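Local coordinates for protein probable zinc protease PqqL (Escherichia coli, PDB 6OFT) that probably acts as a periplasmic zinc-dependent endopeptidase of the M16 family, the crystallised chain being the first half of the protein, at residues 147-159 with 242-254. Numbering follows the deposited sequence.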
# COMPACT_ATOMS: atom_id res chain seq x y z
N ASP A 147 -12.95 14.44 2.67
CA ASP A 147 -12.35 15.58 1.97
C ASP A 147 -12.33 15.33 0.44
O ASP A 147 -12.89 14.32 -0.00
CB ASP A 147 -10.94 15.89 2.52
CG ASP A 147 -9.94 14.73 2.56
OD1 ASP A 147 -10.22 13.67 1.96
OD2 ASP A 147 -8.86 14.90 3.17
N ALA A 148 -11.68 16.23 -0.36
CA ALA A 148 -11.57 16.10 -1.82
C ALA A 148 -10.94 14.76 -2.26
O ALA A 148 -11.49 14.10 -3.14
CB ALA A 148 -10.80 17.27 -2.40
N LYS A 149 -9.82 14.34 -1.62
CA LYS A 149 -9.12 13.08 -1.90
C LYS A 149 -10.03 11.86 -1.68
O LYS A 149 -10.00 10.91 -2.47
CB LYS A 149 -7.83 12.99 -1.05
CG LYS A 149 -6.90 11.82 -1.42
CD LYS A 149 -5.62 11.83 -0.59
CE LYS A 149 -5.14 10.45 -0.22
NZ LYS A 149 -4.53 9.73 -1.38
N TRP A 150 -10.86 11.90 -0.61
CA TRP A 150 -11.82 10.84 -0.28
C TRP A 150 -12.94 10.80 -1.33
O TRP A 150 -13.30 9.71 -1.78
CB TRP A 150 -12.42 11.05 1.12
CG TRP A 150 -13.36 9.95 1.53
CD1 TRP A 150 -13.03 8.73 2.04
CD2 TRP A 150 -14.80 9.96 1.43
NE1 TRP A 150 -14.16 7.98 2.26
CE2 TRP A 150 -15.26 8.72 1.90
CE3 TRP A 150 -15.73 10.90 0.96
CZ2 TRP A 150 -16.63 8.40 1.96
CZ3 TRP A 150 -17.08 10.58 0.99
CH2 TRP A 150 -17.52 9.34 1.49
N ARG A 151 -13.50 11.96 -1.70
CA ARG A 151 -14.56 12.07 -2.70
C ARG A 151 -14.08 11.59 -4.07
O ARG A 151 -14.85 10.93 -4.78
CB ARG A 151 -15.09 13.51 -2.79
CG ARG A 151 -15.84 13.98 -1.55
CD ARG A 151 -16.58 15.29 -1.79
NE ARG A 151 -15.68 16.38 -2.18
CZ ARG A 151 -15.15 17.27 -1.34
NH1 ARG A 151 -15.40 17.19 -0.04
NH2 ARG A 151 -14.37 18.24 -1.80
N THR A 152 -12.80 11.89 -4.43
CA THR A 152 -12.16 11.46 -5.67
C THR A 152 -12.02 9.93 -5.65
O THR A 152 -12.45 9.28 -6.61
CB THR A 152 -10.82 12.19 -5.91
OG1 THR A 152 -11.03 13.60 -5.84
CG2 THR A 152 -10.18 11.84 -7.24
N SER A 153 -11.47 9.36 -4.53
CA SER A 153 -11.36 7.91 -4.32
C SER A 153 -12.71 7.22 -4.39
O SER A 153 -12.81 6.16 -5.01
CB SER A 153 -10.69 7.59 -2.98
OG SER A 153 -9.30 7.86 -3.04
N GLN A 154 -13.76 7.81 -3.78
CA GLN A 154 -15.13 7.27 -3.83
C GLN A 154 -15.67 7.21 -5.27
O GLN A 154 -16.29 6.22 -5.64
CB GLN A 154 -16.10 8.07 -2.96
CG GLN A 154 -15.93 7.87 -1.46
CD GLN A 154 -16.05 6.44 -0.99
OE1 GLN A 154 -15.08 5.86 -0.48
NE2 GLN A 154 -17.21 5.84 -1.15
N ALA A 155 -15.44 8.29 -6.06
CA ALA A 155 -15.87 8.39 -7.46
C ALA A 155 -15.13 7.39 -8.37
O ALA A 155 -15.74 6.81 -9.28
CB ALA A 155 -15.69 9.80 -7.98
N ARG A 156 -13.81 7.20 -8.14
CA ARG A 156 -12.95 6.27 -8.89
C ARG A 156 -13.22 4.82 -8.53
O ARG A 156 -13.02 3.92 -9.36
CB ARG A 156 -11.47 6.60 -8.59
CG ARG A 156 -10.44 5.87 -9.46
CD ARG A 156 -9.02 6.35 -9.22
NE ARG A 156 -8.84 7.71 -9.72
CZ ARG A 156 -8.35 8.72 -8.99
NH1 ARG A 156 -7.98 8.52 -7.74
NH2 ARG A 156 -8.24 9.92 -9.53
N ARG A 157 -13.60 4.58 -7.25
CA ARG A 157 -13.80 3.29 -6.61
C ARG A 157 -14.54 2.23 -7.43
O ARG A 157 -13.97 1.15 -7.56
CB ARG A 157 -14.50 3.46 -5.25
CG ARG A 157 -13.96 2.55 -4.20
CD ARG A 157 -14.47 2.90 -2.83
NE ARG A 157 -13.95 1.92 -1.88
CZ ARG A 157 -14.54 0.76 -1.63
NH1 ARG A 157 -15.70 0.47 -2.20
NH2 ARG A 157 -13.99 -0.10 -0.79
N PRO A 158 -15.76 2.47 -8.00
CA PRO A 158 -16.43 1.40 -8.76
C PRO A 158 -15.67 0.94 -10.00
O PRO A 158 -15.80 -0.22 -10.41
CB PRO A 158 -17.78 2.03 -9.13
CG PRO A 158 -17.97 3.12 -8.14
CD PRO A 158 -16.62 3.68 -7.94
N PHE A 159 -14.89 1.85 -10.60
CA PHE A 159 -14.09 1.59 -11.79
C PHE A 159 -12.84 0.80 -11.41
O PHE A 159 -12.57 -0.27 -11.98
CB PHE A 159 -13.69 2.92 -12.49
CG PHE A 159 -14.87 3.75 -12.95
CD1 PHE A 159 -15.51 4.63 -12.08
CD2 PHE A 159 -15.35 3.63 -14.25
CE1 PHE A 159 -16.63 5.36 -12.50
CE2 PHE A 159 -16.47 4.36 -14.67
CZ PHE A 159 -17.10 5.23 -13.79
N LEU A 242 -14.31 -1.46 -21.57
CA LEU A 242 -13.66 -0.15 -21.48
C LEU A 242 -14.64 0.84 -20.85
O LEU A 242 -15.71 1.01 -21.42
CB LEU A 242 -13.28 0.31 -22.89
CG LEU A 242 -12.57 1.65 -22.96
CD1 LEU A 242 -11.30 1.64 -22.12
CD2 LEU A 242 -12.29 2.05 -24.39
N ARG A 243 -14.28 1.48 -19.77
CA ARG A 243 -15.15 2.44 -19.09
C ARG A 243 -14.64 3.85 -19.19
O ARG A 243 -13.48 4.07 -19.55
CB ARG A 243 -15.37 2.04 -17.62
CG ARG A 243 -16.10 0.73 -17.43
CD ARG A 243 -15.38 -0.03 -16.35
NE ARG A 243 -14.50 -1.03 -16.92
CZ ARG A 243 -13.47 -1.59 -16.30
NH1 ARG A 243 -13.16 -1.22 -15.06
NH2 ARG A 243 -12.74 -2.50 -16.91
N PHE A 244 -15.51 4.83 -18.88
CA PHE A 244 -15.18 6.25 -18.97
C PHE A 244 -15.74 6.97 -17.77
O PHE A 244 -16.88 6.74 -17.40
CB PHE A 244 -15.76 6.86 -20.26
CG PHE A 244 -15.12 6.37 -21.54
CD1 PHE A 244 -15.57 5.21 -22.17
CD2 PHE A 244 -14.10 7.09 -22.14
CE1 PHE A 244 -14.97 4.74 -23.33
CE2 PHE A 244 -13.50 6.63 -23.33
CZ PHE A 244 -13.95 5.46 -23.91
N ASN A 245 -14.95 7.88 -17.18
CA ASN A 245 -15.39 8.67 -16.02
C ASN A 245 -14.85 10.09 -16.05
O ASN A 245 -13.74 10.34 -16.52
CB ASN A 245 -14.93 8.00 -14.71
CG ASN A 245 -15.66 8.51 -13.48
OD1 ASN A 245 -16.74 9.07 -13.57
ND2 ASN A 245 -15.07 8.33 -12.32
N ILE A 246 -15.64 11.03 -15.52
CA ILE A 246 -15.22 12.42 -15.35
C ILE A 246 -15.48 12.73 -13.89
O ILE A 246 -16.60 12.53 -13.41
CB ILE A 246 -15.87 13.45 -16.33
CG1 ILE A 246 -15.57 13.12 -17.82
CG2 ILE A 246 -15.43 14.90 -16.00
CD1 ILE A 246 -16.57 13.85 -18.86
N ILE A 247 -14.42 13.12 -13.16
CA ILE A 247 -14.52 13.47 -11.74
C ILE A 247 -14.57 14.98 -11.66
O ILE A 247 -13.60 15.66 -11.99
CB ILE A 247 -13.39 12.86 -10.85
CG1 ILE A 247 -13.35 11.32 -10.99
CG2 ILE A 247 -13.56 13.30 -9.37
CD1 ILE A 247 -12.21 10.65 -10.36
N ASN A 248 -15.73 15.51 -11.26
CA ASN A 248 -15.93 16.94 -11.12
C ASN A 248 -15.94 17.30 -9.62
O ASN A 248 -16.88 16.94 -8.90
CB ASN A 248 -17.22 17.38 -11.83
CG ASN A 248 -17.34 18.88 -12.07
OD1 ASN A 248 -16.86 19.72 -11.29
ND2 ASN A 248 -18.01 19.24 -13.15
N ASP A 249 -14.87 17.96 -9.16
CA ASP A 249 -14.73 18.40 -7.76
C ASP A 249 -14.00 19.73 -7.73
O ASP A 249 -12.82 19.80 -8.09
CB ASP A 249 -14.01 17.34 -6.90
CG ASP A 249 -14.18 17.47 -5.39
OD1 ASP A 249 -14.24 16.42 -4.71
OD2 ASP A 249 -14.22 18.62 -4.87
N LYS A 250 -14.71 20.79 -7.30
CA LYS A 250 -14.20 22.17 -7.24
C LYS A 250 -13.01 22.33 -6.31
O LYS A 250 -12.21 23.25 -6.51
CB LYS A 250 -15.33 23.16 -6.89
CG LYS A 250 -16.54 23.06 -7.82
CD LYS A 250 -17.01 24.42 -8.34
CE LYS A 250 -18.31 24.32 -9.11
NZ LYS A 250 -18.16 23.56 -10.38
N GLU A 251 -12.86 21.41 -5.33
CA GLU A 251 -11.79 21.39 -4.33
C GLU A 251 -10.51 20.68 -4.80
O GLU A 251 -9.47 20.84 -4.15
CB GLU A 251 -12.29 20.81 -2.99
CG GLU A 251 -13.28 21.72 -2.28
CD GLU A 251 -13.51 21.51 -0.80
OE1 GLU A 251 -13.02 20.50 -0.24
OE2 GLU A 251 -14.19 22.36 -0.19
N ASN A 252 -10.57 19.92 -5.92
CA ASN A 252 -9.40 19.26 -6.50
C ASN A 252 -8.53 20.33 -7.16
O ASN A 252 -9.07 21.28 -7.74
CB ASN A 252 -9.80 18.15 -7.49
CG ASN A 252 -10.30 16.89 -6.82
OD1 ASN A 252 -10.06 16.63 -5.63
ND2 ASN A 252 -10.97 16.04 -7.59
N ARG A 253 -7.20 20.23 -7.03
CA ARG A 253 -6.30 21.28 -7.51
C ARG A 253 -5.73 21.08 -8.93
O ARG A 253 -5.27 22.05 -9.53
CB ARG A 253 -5.16 21.52 -6.50
CG ARG A 253 -4.22 20.32 -6.29
CD ARG A 253 -2.97 20.72 -5.53
NE ARG A 253 -1.83 19.88 -5.89
CZ ARG A 253 -0.93 20.19 -6.82
NH1 ARG A 253 -1.03 21.33 -7.50
NH2 ARG A 253 0.07 19.36 -7.09
N VAL A 254 -5.75 19.84 -9.45
CA VAL A 254 -5.17 19.52 -10.76
C VAL A 254 -6.19 18.91 -11.73
O VAL A 254 -6.88 17.95 -11.40
CB VAL A 254 -3.91 18.60 -10.57
CG1 VAL A 254 -3.37 18.09 -11.90
CG2 VAL A 254 -2.81 19.32 -9.79
O HOH W 1 -10.84 19.08 0.60
O HOH W 2 -14.32 14.13 -6.11
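Arg151 grips Asp249 side-on, one nitrogen to each carboxylate oxygen: NE to OD1 at 2.9 Å, and NH2 to the syn lone pair of OD2 at 3.1 Å. Glu251 OE1 lies in the guanidinium plane, 3.1 Å from Arg151 NH2, which approaches it from above the carboxylate plane, so one arginine ties two acids into a salt-bridge network. With a leucine here, Asp249 and Glu251 would probably lose their shared cationic mate, leaving the turn held to the helix mainly by the Asn252 to Thr152 bond. Next along, Asn252 ND2 donates to Thr152 OG1 (3.0 Å), which itself donates to Ala148 O. Thr152 holds OG1 beside its backbone N (chi1 -54°), turning CG2 to Ile247 CD1, while Ala155 CB packs on Ile247 CG1. At the far end the Phe159 ring lies nearly flat on the Asn245 side chain, ring and amide planes 16° apart, with Asn245 CB 3.9 Å from the ring centroid in a CH-pi contact; Arg243 CB meets the ring edge. In the second shell, Asp249 OD2 also accepts from Glu251 N, an Asx turn within the type I turn 249-252 that presents both acids to Arg151. One water bridges Ala148 N and Glu251 OE1, and Asp147 caps the helix through Trp150 N. Arg156 pairs with Glu433, and Arg243 with Asp429 and Glu239. Helix 148-159, from the Insulinase family region, runs antiparallel (167°) to strand 242-248, the segment axes 9.2 Å apart at closest approach; this strand edges a five-stranded sheet beside strand 430-436, and helix 448-459 packs against Phe244.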